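Local structure of formate oxidase (5ZU3) at residues K68-R73 / N445-F450; K82-G87 / T507-T512; L423-S428 / I549-I554. The protein is a formate oxidase of the GMC oxidoreductase family that carries a modified flavin, 8-formyl-FAD, and probably oxidises its substrate through that cofactor. The protein carries 1 engineered substitution. All coordinates share one frame; numbering follows the deposited sequence.

Interactions 2 and 3 line the bound cofactor of this single chain, and interaction 1 lies farther out, the Thr69 side chain about 11 Å from it. Centres of interactions 1 and 2 lie about 11 Å apart, those of 2 and 3 about 14 Å, and those of 1 and 3 about 16 Å. Each pair crosses along the sequence: 68-73 and 82-87 come first, 423-428 and 445-450 follow, and 507-512 and 549-554 close the order. Interactions 1 and 2 meet where Phe450 packs on Thr507; His510 packs against Ile549, Lys553 and Ile554 of interaction 3. Interaction 1 ties the edge strand 445-447 to the hairpin of strands 67-73 and 78-81.

Interaction 1: K68-R73 / N445-F450; sequences KTTMVR and NINLNF
Thr69 and Ile446 meet branch against branch: Thr69 CB lies 3.5 Å from Ile446 CB, and Thr69 CG2 rests against CB, CG2 and CD1 of the isoleucine. With its CG2 anti to the carbonyl carbon, Thr69 turns its methyl into this apolar patch while OG1 makes a weak hydrogen bond to Asn84.

At the next pair the backbones join in a single bridge between Thr70 and Asn447. Thr70 N donates to Ile446 O at 2.7 Å, and Leu448 N donates to Thr70 O at 2.8 Å in a nearly straight bond (171°). Asn447 has CG anti to its backbone N (chi1 175°), which brings the amide between Thr70 and the Arg73 guanidinium. There OD1 accepts from Asn449 N, closing an Asx turn, and the guanidinium lies with one face over Asn447 CG, the two planes 50° apart. Arg73 NH2 and Asn447 ND2, 3.3 Å apart, are both donors and do not bond; Arg73 NE forms a salt bridge with Glu78.

The first chain then turns a corner at a classic beta bulge, Met71 and Val72 both facing Arg79. Met71 and Leu448 run side by side, with SD 4.1 Å from CD1. Val72 crosses Phe450 at about a right angle, its CG2 4.0 Å from Phe450 CB, and Phe450 N donates to Met71 O at 3.0 Å. Leu448 CB sits over the centre of one face of the Phe450 ring.

Water links Lys68 O to Ile446 N, and another joins Arg73 N to Asn449 OD1 and Phe450 O. Direct backbone bonds thus fix hairpin against edge strand, while water completes the polar pairing at both ends.

Interaction 2: K82-G87 / T507-T512; sequences KPNTRG and TAFHPT. With FAY ([(2R,3S,4R,5R)-5-(6-amino-9H-purin-9-yl)-3,4-dihydroxytetrahydrofuran-2-yl]methyl (2R,3S,4S)-5-(8-formyl-7-methyl-2,4-dioxo-3,4-dihydrobenzo[g]pteridin-10(2H)-yl)-2,3,4-trihydroxypentyl dihydrogen diphosphate), chain D.
Arg86 forms the tight part of this contact, its guanidinium sandwiched between Pro511 and the cofactor. Pro511 CG lies 3.5 Å above one face, offset toward the rim, and the formyl oxygen O8 of FAY lies over the other, 3.0 Å from Arg86 CZ. Bends at chi2 (-74°) and chi3 (108°) fold the chain back until NE donates to Thr85 O, on a lone pair of that carbonyl, at 2.9 Å. Near the guanidinium plane, NH2 makes a weak hydrogen bond to Phe509 O.

The Phe509 ring is similarly enclosed: Thr507 O stands over the centre of one face and FAY C7M over the centre of the opposite face, 3.4 Å from the ring plane. Thr85 CG2 also reaches C7M.

Looser contacts flank these groups. Asn84 ND2 lies 3.4 Å from Thr507 CG2 and more distantly beside the Phe509 ring, and on the ribityl side a water intervenes, bonded to Arg86 NH1, Pro511 O and FAY O3'.

Protein and water together therefore set the orientation of Arg86, and with O8 lying over the guanidinium face, the arginine would be expected to polarise the formyl carbonyl.

Interaction 3: L423-S428 / I549-I554; sequences LVRPIS and IPDCKI. Engineered in segment 549-554: Lys553 (natural residue Arg). With FAY ([(2R,3S,4R,5R)-5-(6-amino-9H-purin-9-yl)-3,4-dihydroxytetrahydrofuran-2-yl]methyl (2R,3S,4S)-5-(8-formyl-7-methyl-2,4-dioxo-3,4-dihydrobenzo[g]pteridin-10(2H)-yl)-2,3,4-trihydroxypentyl dihydrogen diphosphate), chain D.
Two irregular loops approach each other closely at one point, Val424 and Asp551, whose CA atoms are 4.8 Å apart. Beyond Leu423, the end of strand 415-423, both segments are loop, and the second leads into helix 555-572. No backbone-to-backbone hydrogen bond joins them, and the bonding across the gap comes from one side chain.

That side chain is Arg425. Bent at chi2 (-94°) and chi3 (64°), it curls back so that its end faces the opposite loop. NH1 and NH2 both donate to Ile549 O, each at 3.0 Å, an end-on grip on one carbonyl oxygen, which lies almost exactly in the guanidinium plane. NH1 also forms a salt bridge with Asp551 OD2 at 2.6 Å. The carboxylate stands steeply to the guanidinium, the planes 79° apart, and NH1 reaches OD2 from above the carboxylate plane. Thr108 is a second partner of OD2, and His105 N binds OD1, so the acid is held by several partners.

Beside this polar cluster Val424 directs its branches at the backbone of Asp551, with CB 3.4 Å from Asp551 O. Ile549 CG2 lies 3.4 Å from Arg425 NH2, an apolar neighbour next to the charged group.

At its far end the second loop reaches the flavin. Lys553, an engineered substitution for arginine, donates from NZ to FAY O4 at 3.0 Å, and NZ also bonds to Thr100; its ion pair with Asp395 is long and weak. Ile554 CD1 approaches FAY O3' at 3.1 Å.

The buried Arg425 probably has its charge balanced largely by Asp551, while its three bonds fasten the loop at Ile549 and Asp551, a few residues before those that touch the flavin.

Interaction 1: K68-R73 / N445-F450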
loop_
_atom_site.group_PDB
_atom_site.type_symbol
_atom_site.label_atom_id
_atom_site.label_comp_id
_atom_site.label_asym_id
_atom_site.label_seq_id
_atom_site.Cartn_x
_atom_site.Cartn_y
_atom_site.Cartn_z
ATOM N N LYS A 68 7.195 -15.278 -0.110
ATOM C CA LYS A 68 8.611 -15.019 -0.312
ATOM C C LYS A 68 8.767 -14.028 -1.452
ATOM O O LYS A 68 8.101 -14.159 -2.485
ATOM C CB LYS A 68 9.327 -16.308 -0.703
ATOM C CG LYS A 68 9.435 -17.405 0.348
ATOM C CD LYS A 68 9.888 -18.696 -0.349
ATOM C CE LYS A 68 10.246 -19.783 0.647
ATOM N NZ LYS A 68 10.735 -20.981 -0.081
ATOM N N THR A 69 9.629 -13.023 -1.279
ATOM C CA THR A 69 9.943 -12.151 -2.409
ATOM C C THR A 69 11.390 -11.709 -2.291
ATOM O O THR A 69 11.918 -11.549 -1.190
ATOM C CB THR A 69 9.021 -10.909 -2.583
ATOM O OG1 THR A 69 9.487 -9.804 -1.827
ATOM C CG2 THR A 69 7.638 -11.198 -2.196
ATOM N N THR A 70 12.039 -11.562 -3.448
ATOM C CA THR A 70 13.390 -11.018 -3.519
ATOM C C THR A 70 13.345 -9.496 -3.385
ATOM O O THR A 70 12.749 -8.806 -4.228
ATOM C CB THR A 70 14.071 -11.413 -4.835
ATOM O OG1 THR A 70 14.183 -12.836 -4.921
ATOM C CG2 THR A 70 15.468 -10.807 -4.905
ATOM N N MET A 71 13.977 -8.983 -2.325
ATOM C CA MET A 71 14.007 -7.554 -2.015
ATOM C C MET A 71 15.005 -6.824 -2.891
ATOM O O MET A 71 14.719 -5.750 -3.426
ATOM C CB MET A 71 14.403 -7.347 -0.544
ATOM C CG MET A 71 13.443 -7.990 0.467
ATOM S SD MET A 71 11.882 -7.081 0.577
ATOM C CE MET A 71 10.774 -8.456 0.471
ATOM N N VAL A 72 16.193 -7.389 -3.015
ATOM C CA VAL A 72 17.291 -6.782 -3.741
ATOM C C VAL A 72 17.908 -7.860 -4.608
ATOM O O VAL A 72 18.081 -8.997 -4.156
ATOM C CB VAL A 72 18.346 -6.187 -2.782
ATOM C CG1 VAL A 72 19.527 -5.643 -3.571
ATOM C CG2 VAL A 72 17.730 -5.093 -1.894
ATOM N N ARG A 73 18.209 -7.515 -5.866
ATOM C CA ARG A 73 18.969 -8.402 -6.755
ATOM C C ARG A 73 19.959 -7.539 -7.531
ATOM O O ARG A 73 19.643 -7.077 -8.625
ATOM C CB ARG A 73 18.067 -9.193 -7.700
ATOM C CG ARG A 73 18.864 -10.220 -8.514
ATOM C CD ARG A 73 18.000 -11.042 -9.403
ATOM N NE ARG A 73 17.332 -12.050 -8.598
ATOM C CZ ARG A 73 16.093 -12.478 -8.814
ATOM N NH1 ARG A 73 15.559 -13.392 -8.021
ATOM N NH2 ARG A 73 15.394 -12.007 -9.842
ATOM N N ASN A 445 6.728 -15.679 -8.609
ATOM C CA ASN A 445 8.045 -15.247 -8.189
ATOM C C ASN A 445 8.103 -13.737 -8.253
ATOM O O ASN A 445 7.537 -13.114 -9.160
ATOM C CB ASN A 445 9.112 -15.937 -9.019
ATOM C CG ASN A 445 9.454 -17.291 -8.416
ATOM O OD1 ASN A 445 9.603 -17.407 -7.187
ATOM N ND2 ASN A 445 9.448 -18.334 -9.241
ATOM N N ILE A 446 8.688 -13.144 -7.221
ATOM C CA ILE A 446 8.546 -11.716 -6.971
ATOM C C ILE A 446 9.930 -11.124 -6.736
ATOM O O ILE A 446 10.633 -11.522 -5.801
ATOM C CB ILE A 446 7.613 -11.441 -5.773
ATOM C CG1 ILE A 446 6.270 -12.162 -5.957
ATOM C CG2 ILE A 446 7.378 -9.959 -5.618
ATOM C CD1 ILE A 446 5.288 -11.981 -4.817
ATOM N N ASN A 447 10.317 -10.178 -7.584
ATOM C CA ASN A 447 11.581 -9.458 -7.456
ATOM C C ASN A 447 11.304 -7.962 -7.448
ATOM O O ASN A 447 10.917 -7.400 -8.478
ATOM C CB ASN A 447 12.525 -9.811 -8.599
ATOM C CG ASN A 447 13.786 -8.996 -8.571
ATOM O OD1 ASN A 447 14.162 -8.454 -7.543
ATOM N ND2 ASN A 447 14.447 -8.897 -9.715
ATOM N N LEU A 448 11.523 -7.318 -6.297
ATOM C CA LEU A 448 11.264 -5.891 -6.173
ATOM C C LEU A 448 12.386 -5.041 -6.758
ATOM O O LEU A 448 12.153 -3.886 -7.138
ATOM C CB LEU A 448 11.053 -5.531 -4.702
ATOM C CG LEU A 448 9.761 -6.097 -4.137
ATOM C CD1 LEU A 448 9.648 -5.793 -2.660
ATOM C CD2 LEU A 448 8.592 -5.517 -4.926
ATOM N N ASN A 449 13.586 -5.601 -6.861
ATOM C CA ASN A 449 14.706 -4.921 -7.489
ATOM C C ASN A 449 14.977 -3.565 -6.834
ATOM O O ASN A 449 15.232 -2.561 -7.514
ATOM C CB ASN A 449 14.465 -4.775 -8.984
ATOM C CG ASN A 449 15.717 -4.396 -9.724
ATOM O OD1 ASN A 449 16.815 -4.793 -9.338
ATOM N ND2 ASN A 449 15.563 -3.619 -10.801
ATOM N N PHE A 450 14.916 -3.540 -5.501
ATOM C CA PHE A 450 15.254 -2.337 -4.761
ATOM C C PHE A 450 16.725 -2.021 -4.971
ATOM O O PHE A 450 17.582 -2.912 -4.922
ATOM C CB PHE A 450 14.998 -2.525 -3.263
ATOM C CG PHE A 450 13.547 -2.480 -2.855
ATOM C CD1 PHE A 450 12.630 -1.664 -3.529
ATOM C CD2 PHE A 450 13.114 -3.203 -1.756
ATOM C CE1 PHE A 450 11.319 -1.599 -3.123
ATOM C CE2 PHE A 450 11.784 -3.160 -1.344
ATOM C CZ PHE A 450 10.890 -2.365 -2.021
HETATM O O HOH W 1 9.660 -14.448 -4.883
HETATM O O HOH W 2 17.236 -7.524 -10.807
HETATM O O HOH W 3 18.184 -4.808 -6.875
#

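Interaction 2: K82-G87 / T507-T512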
loop_
_atom_site.group_PDB
_atom_site.type_symbol
_atom_site.label_atom_id
_atom_site.label_comp_id
_atom_site.label_asym_id
_atom_site.label_seq_id
_atom_site.Cartn_x
_atom_site.Cartn_y
_atom_site.Cartn_z
ATOM N N LYS A 82 10.795 -13.583 3.653
ATOM C CA LYS A 82 9.470 -14.112 3.862
ATOM C C LYS A 82 9.170 -13.760 5.308
ATOM O O LYS A 82 10.031 -13.987 6.166
ATOM C CB LYS A 82 9.364 -15.616 3.640
ATOM C CG LYS A 82 8.009 -16.232 3.958
ATOM C CD LYS A 82 8.116 -17.749 3.846
ATOM C CE LYS A 82 6.904 -18.487 4.378
ATOM N NZ LYS A 82 5.613 -17.994 3.884
ATOM N N PRO A 83 7.996 -13.183 5.614
ATOM C CA PRO A 83 6.894 -12.820 4.718
ATOM C C PRO A 83 6.947 -11.425 4.101
ATOM O O PRO A 83 7.263 -10.453 4.777
ATOM C CB PRO A 83 5.672 -12.899 5.639
ATOM C CG PRO A 83 6.200 -12.415 6.955
ATOM C CD PRO A 83 7.623 -12.968 7.027
ATOM N N ASN A 84 6.604 -11.339 2.818
ATOM C CA ASN A 84 6.167 -10.080 2.221
ATOM C C ASN A 84 4.661 -10.045 2.408
ATOM O O ASN A 84 3.918 -10.685 1.657
ATOM C CB ASN A 84 6.554 -10.003 0.754
ATOM C CG ASN A 84 6.377 -8.612 0.165
ATOM O OD1 ASN A 84 6.633 -8.388 -1.029
ATOM N ND2 ASN A 84 5.958 -7.665 0.998
ATOM N N THR A 85 4.212 -9.322 3.434
ATOM C CA THR A 85 2.842 -9.436 3.918
ATOM C C THR A 85 1.829 -8.912 2.897
ATOM O O THR A 85 2.052 -7.893 2.235
ATOM C CB THR A 85 2.715 -8.675 5.237
ATOM O OG1 THR A 85 3.478 -9.351 6.255
ATOM C CG2 THR A 85 1.252 -8.490 5.655
ATOM N N ARG A 86 0.733 -9.651 2.735
ATOM C CA ARG A 86 -0.376 -9.284 1.862
ATOM C C ARG A 86 -1.635 -9.864 2.478
ATOM O O ARG A 86 -1.614 -11.004 2.950
ATOM C CB ARG A 86 -0.200 -9.823 0.432
ATOM C CG ARG A 86 0.877 -9.141 -0.438
ATOM C CD ARG A 86 0.422 -7.757 -0.915
ATOM N NE ARG A 86 1.145 -6.688 -0.239
ATOM C CZ ARG A 86 1.002 -5.393 -0.495
ATOM N NH1 ARG A 86 0.133 -4.978 -1.412
ATOM N NH2 ARG A 86 1.728 -4.513 0.180
ATOM N N GLY A 87 -2.720 -9.094 2.463
ATOM C CA GLY A 87 -3.949 -9.528 3.115
ATOM C C GLY A 87 -4.592 -10.722 2.415
ATOM O O GLY A 87 -4.771 -10.727 1.192
ATOM N N THR A 507 10.595 -3.793 2.111
ATOM C CA THR A 507 9.475 -3.131 1.449
ATOM C C THR A 507 8.743 -2.223 2.426
ATOM O O THR A 507 8.500 -2.586 3.583
ATOM C CB THR A 507 8.493 -4.171 0.890
ATOM O OG1 THR A 507 7.360 -3.513 0.309
ATOM C CG2 THR A 507 8.009 -5.118 1.980
ATOM N N ALA A 508 8.365 -1.043 1.953
ATOM C CA ALA A 508 7.439 -0.209 2.709
ATOM C C ALA A 508 6.000 -0.656 2.530
ATOM O O ALA A 508 5.102 0.027 3.021
ATOM C CB ALA A 508 7.581 1.259 2.311
ATOM N N PHE A 509 5.800 -1.782 1.834
ATOM C CA PHE A 509 4.505 -2.415 1.579
ATOM C C PHE A 509 3.664 -1.668 0.535
ATOM O O PHE A 509 2.435 -1.664 0.616
ATOM C CB PHE A 509 3.710 -2.591 2.887
ATOM C CG PHE A 509 4.480 -3.310 4.005
ATOM C CD1 PHE A 509 4.738 -4.681 3.932
ATOM C CD2 PHE A 509 4.905 -2.623 5.132
ATOM C CE1 PHE A 509 5.417 -5.349 4.954
ATOM C CE2 PHE A 509 5.591 -3.290 6.154
ATOM C CZ PHE A 509 5.850 -4.642 6.059
ATOM N N HIS A 510 4.294 -1.065 -0.498
ATOM C CA HIS A 510 3.507 -0.373 -1.521
ATOM C C HIS A 510 3.727 -0.886 -2.946
ATOM O O HIS A 510 3.902 -0.071 -3.862
ATOM C CB HIS A 510 3.809 1.133 -1.494
ATOM C CG HIS A 510 3.800 1.728 -0.120
ATOM N ND1 HIS A 510 4.595 2.796 0.236
ATOM C CD2 HIS A 510 3.099 1.398 0.987
ATOM C CE1 HIS A 510 4.391 3.089 1.508
ATOM N NE2 HIS A 510 3.484 2.258 1.985
ATOM N N PRO A 511 3.711 -2.194 -3.206
ATOM C CA PRO A 511 3.977 -2.652 -4.577
ATOM C C PRO A 511 2.869 -2.240 -5.543
ATOM O O PRO A 511 1.688 -2.197 -5.185
ATOM C CB PRO A 511 4.070 -4.174 -4.431
ATOM C CG PRO A 511 3.282 -4.463 -3.241
ATOM C CD PRO A 511 3.465 -3.327 -2.305
ATOM N N THR A 512 3.270 -1.925 -6.778
ATOM C CA THR A 512 2.366 -1.417 -7.805
ATOM C C THR A 512 2.836 -1.884 -9.179
ATOM O O THR A 512 3.934 -2.425 -9.334
ATOM C CB THR A 512 2.305 0.123 -7.803
ATOM O OG1 THR A 512 3.628 0.642 -8.021
ATOM C CG2 THR A 512 1.735 0.676 -6.521
HETATM P P FAY D . -5.345 -4.029 -3.812
HETATM N N1 FAY D . -1.173 1.709 2.479
HETATM C C2 FAY D . -1.521 2.897 3.094
HETATM O O2 FAY D . -1.946 3.856 2.443
HETATM N N3 FAY D . -1.443 3.001 4.471
HETATM C C4 FAY D . -0.741 2.081 5.206
HETATM O O4 FAY D . -0.280 2.412 6.297
HETATM N N5 FAY D . 0.515 0.020 5.128
HETATM C C6 FAY D . 1.198 -2.249 5.372
HETATM C C7 FAY D . 1.136 -3.573 4.978
HETATM C C8 FAY D . 0.598 -3.886 3.721
HETATM O O8 FAY D . -0.125 -5.610 2.296
HETATM C C9 FAY D . -0.116 -2.904 3.031
HETATM P PA FAY D . -5.397 -6.269 -2.111
HETATM C "C1'" FAY D . -0.696 -0.603 1.171
HETATM C C10 FAY D . -0.853 0.644 3.279
HETATM N N10 FAY D . -0.543 -0.534 2.661
HETATM N N1A FAY D . -7.683 -16.535 -5.396
HETATM O O1A FAY D . -4.298 -7.123 -1.581
HETATM C C1B FAY D . -7.431 -11.778 -3.081
HETATM O O1P FAY D . -6.842 -3.977 -3.905
HETATM C "C2'" FAY D . -2.142 -0.985 0.829
HETATM O "O2'" FAY D . -2.761 -1.722 1.870
HETATM C C2A FAY D . -8.683 -15.893 -4.699
HETATM O O2A FAY D . -5.953 -5.318 -1.092
HETATM C C2B FAY D . -6.653 -11.501 -1.804
HETATM O O2B FAY D . -6.986 -12.389 -0.736
HETATM O O2P FAY D . -4.578 -3.589 -5.043
HETATM C "C3'" FAY D . -2.214 -1.817 -0.446
HETATM O "O3'" FAY D . -1.460 -1.242 -1.502
HETATM N N3A FAY D . -8.479 -14.645 -4.135
HETATM C C3B FAY D . -7.042 -10.062 -1.540
HETATM O O3B FAY D . -8.271 -10.097 -0.878
HETATM O O3P FAY D . -4.847 -5.498 -3.398
HETATM C "C4'" FAY D . -3.663 -2.011 -0.884
HETATM O "O4'" FAY D . -4.428 -2.564 0.170
HETATM C C4A FAY D . -7.271 -14.037 -4.278
HETATM C C4B FAY D . -7.326 -9.481 -2.912
HETATM O O4B FAY D . -7.333 -10.579 -3.808
HETATM C C4X FAY D . -0.443 0.856 4.596
HETATM C "C5'" FAY D . -3.634 -2.909 -2.115
HETATM O "O5'" FAY D . -4.940 -3.032 -2.618
HETATM C C5A FAY D . -6.254 -14.673 -4.984
HETATM C C5B FAY D . -6.338 -8.422 -3.370
HETATM O O5B FAY D . -6.590 -7.229 -2.662
HETATM C C5X FAY D . 0.672 -1.237 4.575
HETATM C C6A FAY D . -6.450 -15.930 -5.542
HETATM N N6A FAY D . -5.385 -16.614 -5.990
HETATM N N7A FAY D . -5.184 -13.862 -4.985
HETATM C C7M FAY D . 1.817 -4.594 5.854
HETATM C C8A FAY D . -5.470 -12.737 -4.301
HETATM C C8M FAY D . 0.373 -5.299 3.360
HETATM C C9A FAY D . -0.039 -1.571 3.429
HETATM N N9A FAY D . -6.760 -12.820 -3.862
HETATM O O HOH W 4 -0.113 -2.953 -3.216
#

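Interaction 3: L423-S428 / I549-I554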
loop_
_atom_site.group_PDB
_atom_site.type_symbol
_atom_site.label_atom_id
_atom_site.label_comp_id
_atom_site.label_asym_id
_atom_site.label_seq_id
_atom_site.Cartn_x
_atom_site.Cartn_y
_atom_site.Cartn_z
ATOM N N LEU A 423 11.885 5.812 1.068
ATOM C CA LEU A 423 12.228 6.566 -0.143
ATOM C C LEU A 423 11.039 6.509 -1.109
ATOM O O LEU A 423 10.740 5.455 -1.685
ATOM C CB LEU A 423 13.503 6.014 -0.773
ATOM C CG LEU A 423 13.884 6.475 -2.179
ATOM C CD1 LEU A 423 14.205 7.997 -2.251
ATOM C CD2 LEU A 423 15.053 5.635 -2.723
ATOM N N VAL A 424 10.324 7.624 -1.258
ATOM C CA VAL A 424 9.071 7.586 -1.997
ATOM C C VAL A 424 9.262 7.910 -3.461
ATOM O O VAL A 424 8.359 7.642 -4.267
ATOM C CB VAL A 424 8.023 8.536 -1.373
ATOM C CG1 VAL A 424 7.571 8.006 -0.011
ATOM C CG2 VAL A 424 8.576 9.940 -1.225
ATOM N N ARG A 425 10.423 8.428 -3.851
ATOM C CA ARG A 425 10.700 8.737 -5.252
ATOM C C ARG A 425 12.003 8.078 -5.700
ATOM O O ARG A 425 12.949 8.757 -6.108
ATOM C CB ARG A 425 10.750 10.253 -5.452
ATOM C CG ARG A 425 9.372 10.904 -5.492
ATOM C CD ARG A 425 8.856 11.047 -6.934
ATOM N NE ARG A 425 8.662 9.730 -7.557
ATOM C CZ ARG A 425 7.538 9.024 -7.435
ATOM N NH1 ARG A 425 6.523 9.505 -6.716
ATOM N NH2 ARG A 425 7.413 7.839 -8.027
ATOM N N PRO A 426 12.069 6.745 -5.687
ATOM C CA PRO A 426 13.286 6.068 -6.143
ATOM C C PRO A 426 13.408 6.140 -7.656
ATOM O O PRO A 426 12.442 6.368 -8.381
ATOM C CB PRO A 426 13.093 4.624 -5.672
ATOM C CG PRO A 426 11.599 4.450 -5.606
ATOM C CD PRO A 426 10.951 5.798 -5.506
ATOM N N ILE A 427 14.617 5.912 -8.141
ATOM C CA ILE A 427 14.825 5.892 -9.579
ATOM C C ILE A 427 15.290 4.530 -10.074
ATOM O O ILE A 427 15.632 4.386 -11.253
ATOM C CB ILE A 427 15.806 6.995 -10.013
ATOM C CG1 ILE A 427 17.131 6.830 -9.268
ATOM C CG2 ILE A 427 15.176 8.362 -9.746
ATOM C CD1 ILE A 427 18.301 7.528 -9.923
ATOM N N SER A 428 15.338 3.531 -9.202
ATOM C CA SER A 428 15.674 2.198 -9.676
ATOM C C SER A 428 14.627 1.695 -10.670
ATOM O O SER A 428 13.418 1.945 -10.528
ATOM C CB SER A 428 15.802 1.227 -8.501
ATOM O OG SER A 428 17.079 1.362 -7.913
ATOM N N ILE A 549 4.266 5.274 -9.092
ATOM C CA ILE A 549 3.893 5.041 -7.688
ATOM C C ILE A 549 3.763 6.382 -6.973
ATOM O O ILE A 549 4.628 7.260 -7.140
ATOM C CB ILE A 549 4.924 4.135 -6.999
ATOM C CG1 ILE A 549 4.501 3.822 -5.568
ATOM C CG2 ILE A 549 6.294 4.781 -6.960
ATOM C CD1 ILE A 549 5.396 2.786 -4.870
ATOM N N PRO A 550 2.681 6.616 -6.237
ATOM C CA PRO A 550 2.548 7.873 -5.486
ATOM C C PRO A 550 3.716 8.085 -4.529
ATOM O O PRO A 550 4.490 7.164 -4.227
ATOM C CB PRO A 550 1.216 7.697 -4.740
ATOM C CG PRO A 550 0.403 6.828 -5.643
ATOM C CD PRO A 550 1.393 5.911 -6.374
ATOM N N ASP A 551 3.805 9.322 -4.009
ATOM C CA ASP A 551 4.942 9.796 -3.225
ATOM C C ASP A 551 4.754 9.530 -1.722
ATOM O O ASP A 551 5.198 10.328 -0.883
ATOM C CB ASP A 551 5.150 11.293 -3.458
ATOM C CG ASP A 551 4.942 11.709 -4.922
ATOM O OD1 ASP A 551 3.795 11.916 -5.315
ATOM O OD2 ASP A 551 5.897 11.842 -5.695
ATOM N N CYS A 552 4.062 8.446 -1.366
ATOM C CA CYS A 552 3.587 8.224 -0.011
ATOM C C CYS A 552 2.945 6.849 0.030
ATOM O O CYS A 552 2.914 6.171 -1.003
ATOM C CB CYS A 552 2.573 9.296 0.357
ATOM S SG CYS A 552 1.228 9.364 -0.859
ATOM N N LYS A 553 2.416 6.445 1.191
ATOM C CA LYS A 553 1.604 5.233 1.283
ATOM C C LYS A 553 0.425 5.303 0.309
ATOM O O LYS A 553 -0.162 6.368 0.084
ATOM C CB LYS A 553 1.102 5.047 2.709
ATOM C CG LYS A 553 2.173 5.168 3.779
ATOM C CD LYS A 553 1.827 4.266 4.943
ATOM C CE LYS A 553 2.665 4.534 6.169
ATOM N NZ LYS A 553 2.178 3.774 7.350
ATOM N N ILE A 554 0.024 4.144 -0.222
ATOM C CA ILE A 554 -0.687 4.119 -1.501
ATOM C C ILE A 554 -2.144 3.683 -1.389
ATOM O O ILE A 554 -2.834 3.639 -2.417
ATOM C CB ILE A 554 0.050 3.232 -2.526
ATOM C CG1 ILE A 554 0.088 1.776 -2.044
ATOM C CG2 ILE A 554 1.453 3.755 -2.835
ATOM C CD1 ILE A 554 0.249 0.784 -3.177
HETATM P P FAY D . -5.345 -4.029 -3.812
HETATM N N1 FAY D . -1.173 1.709 2.479
HETATM C C2 FAY D . -1.521 2.897 3.094
HETATM O O2 FAY D . -1.946 3.856 2.443
HETATM N N3 FAY D . -1.443 3.001 4.471
HETATM C C4 FAY D . -0.741 2.081 5.206
HETATM O O4 FAY D . -0.280 2.412 6.297
HETATM N N5 FAY D . 0.515 0.020 5.128
HETATM C C6 FAY D . 1.198 -2.249 5.372
HETATM C C7 FAY D . 1.136 -3.573 4.978
HETATM C C8 FAY D . 0.598 -3.886 3.721
HETATM O O8 FAY D . -0.125 -5.610 2.296
HETATM C C9 FAY D . -0.116 -2.904 3.031
HETATM P PA FAY D . -5.397 -6.269 -2.111
HETATM C "C1'" FAY D . -0.696 -0.603 1.171
HETATM C C10 FAY D . -0.853 0.644 3.279
HETATM N N10 FAY D . -0.543 -0.534 2.661
HETATM N N1A FAY D . -7.683 -16.535 -5.396
HETATM O O1A FAY D . -4.298 -7.123 -1.581
HETATM C C1B FAY D . -7.431 -11.778 -3.081
HETATM O O1P FAY D . -6.842 -3.977 -3.905
HETATM C "C2'" FAY D . -2.142 -0.985 0.829
HETATM O "O2'" FAY D . -2.761 -1.722 1.870
HETATM C C2A FAY D . -8.683 -15.893 -4.699
HETATM O O2A FAY D . -5.953 -5.318 -1.092
HETATM C C2B FAY D . -6.653 -11.501 -1.804
HETATM O O2B FAY D . -6.986 -12.389 -0.736
HETATM O O2P FAY D . -4.578 -3.589 -5.043
HETATM C "C3'" FAY D . -2.214 -1.817 -0.446
HETATM O "O3'" FAY D . -1.460 -1.242 -1.502
HETATM N N3A FAY D . -8.479 -14.645 -4.135
HETATM C C3B FAY D . -7.042 -10.062 -1.540
HETATM O O3B FAY D . -8.271 -10.097 -0.878
HETATM O O3P FAY D . -4.847 -5.498 -3.398
HETATM C "C4'" FAY D . -3.663 -2.011 -0.884
HETATM O "O4'" FAY D . -4.428 -2.564 0.170
HETATM C C4A FAY D . -7.271 -14.037 -4.278
HETATM C C4B FAY D . -7.326 -9.481 -2.912
HETATM O O4B FAY D . -7.333 -10.579 -3.808
HETATM C C4X FAY D . -0.443 0.856 4.596
HETATM C "C5'" FAY D . -3.634 -2.909 -2.115
HETATM O "O5'" FAY D . -4.940 -3.032 -2.618
HETATM C C5A FAY D . -6.254 -14.673 -4.984
HETATM C C5B FAY D . -6.338 -8.422 -3.370
HETATM O O5B FAY D . -6.590 -7.229 -2.662
HETATM C C5X FAY D . 0.672 -1.237 4.575
HETATM C C6A FAY D . -6.450 -15.930 -5.542
HETATM N N6A FAY D . -5.385 -16.614 -5.990
HETATM N N7A FAY D . -5.184 -13.862 -4.985
HETATM C C7M FAY D . 1.817 -4.594 5.854
HETATM C C8A FAY D . -5.470 -12.737 -4.301
HETATM C C8M FAY D . 0.373 -5.299 3.360
HETATM C C9A FAY D . -0.039 -1.571 3.429
HETATM N N9A FAY D . -6.760 -12.820 -3.862
#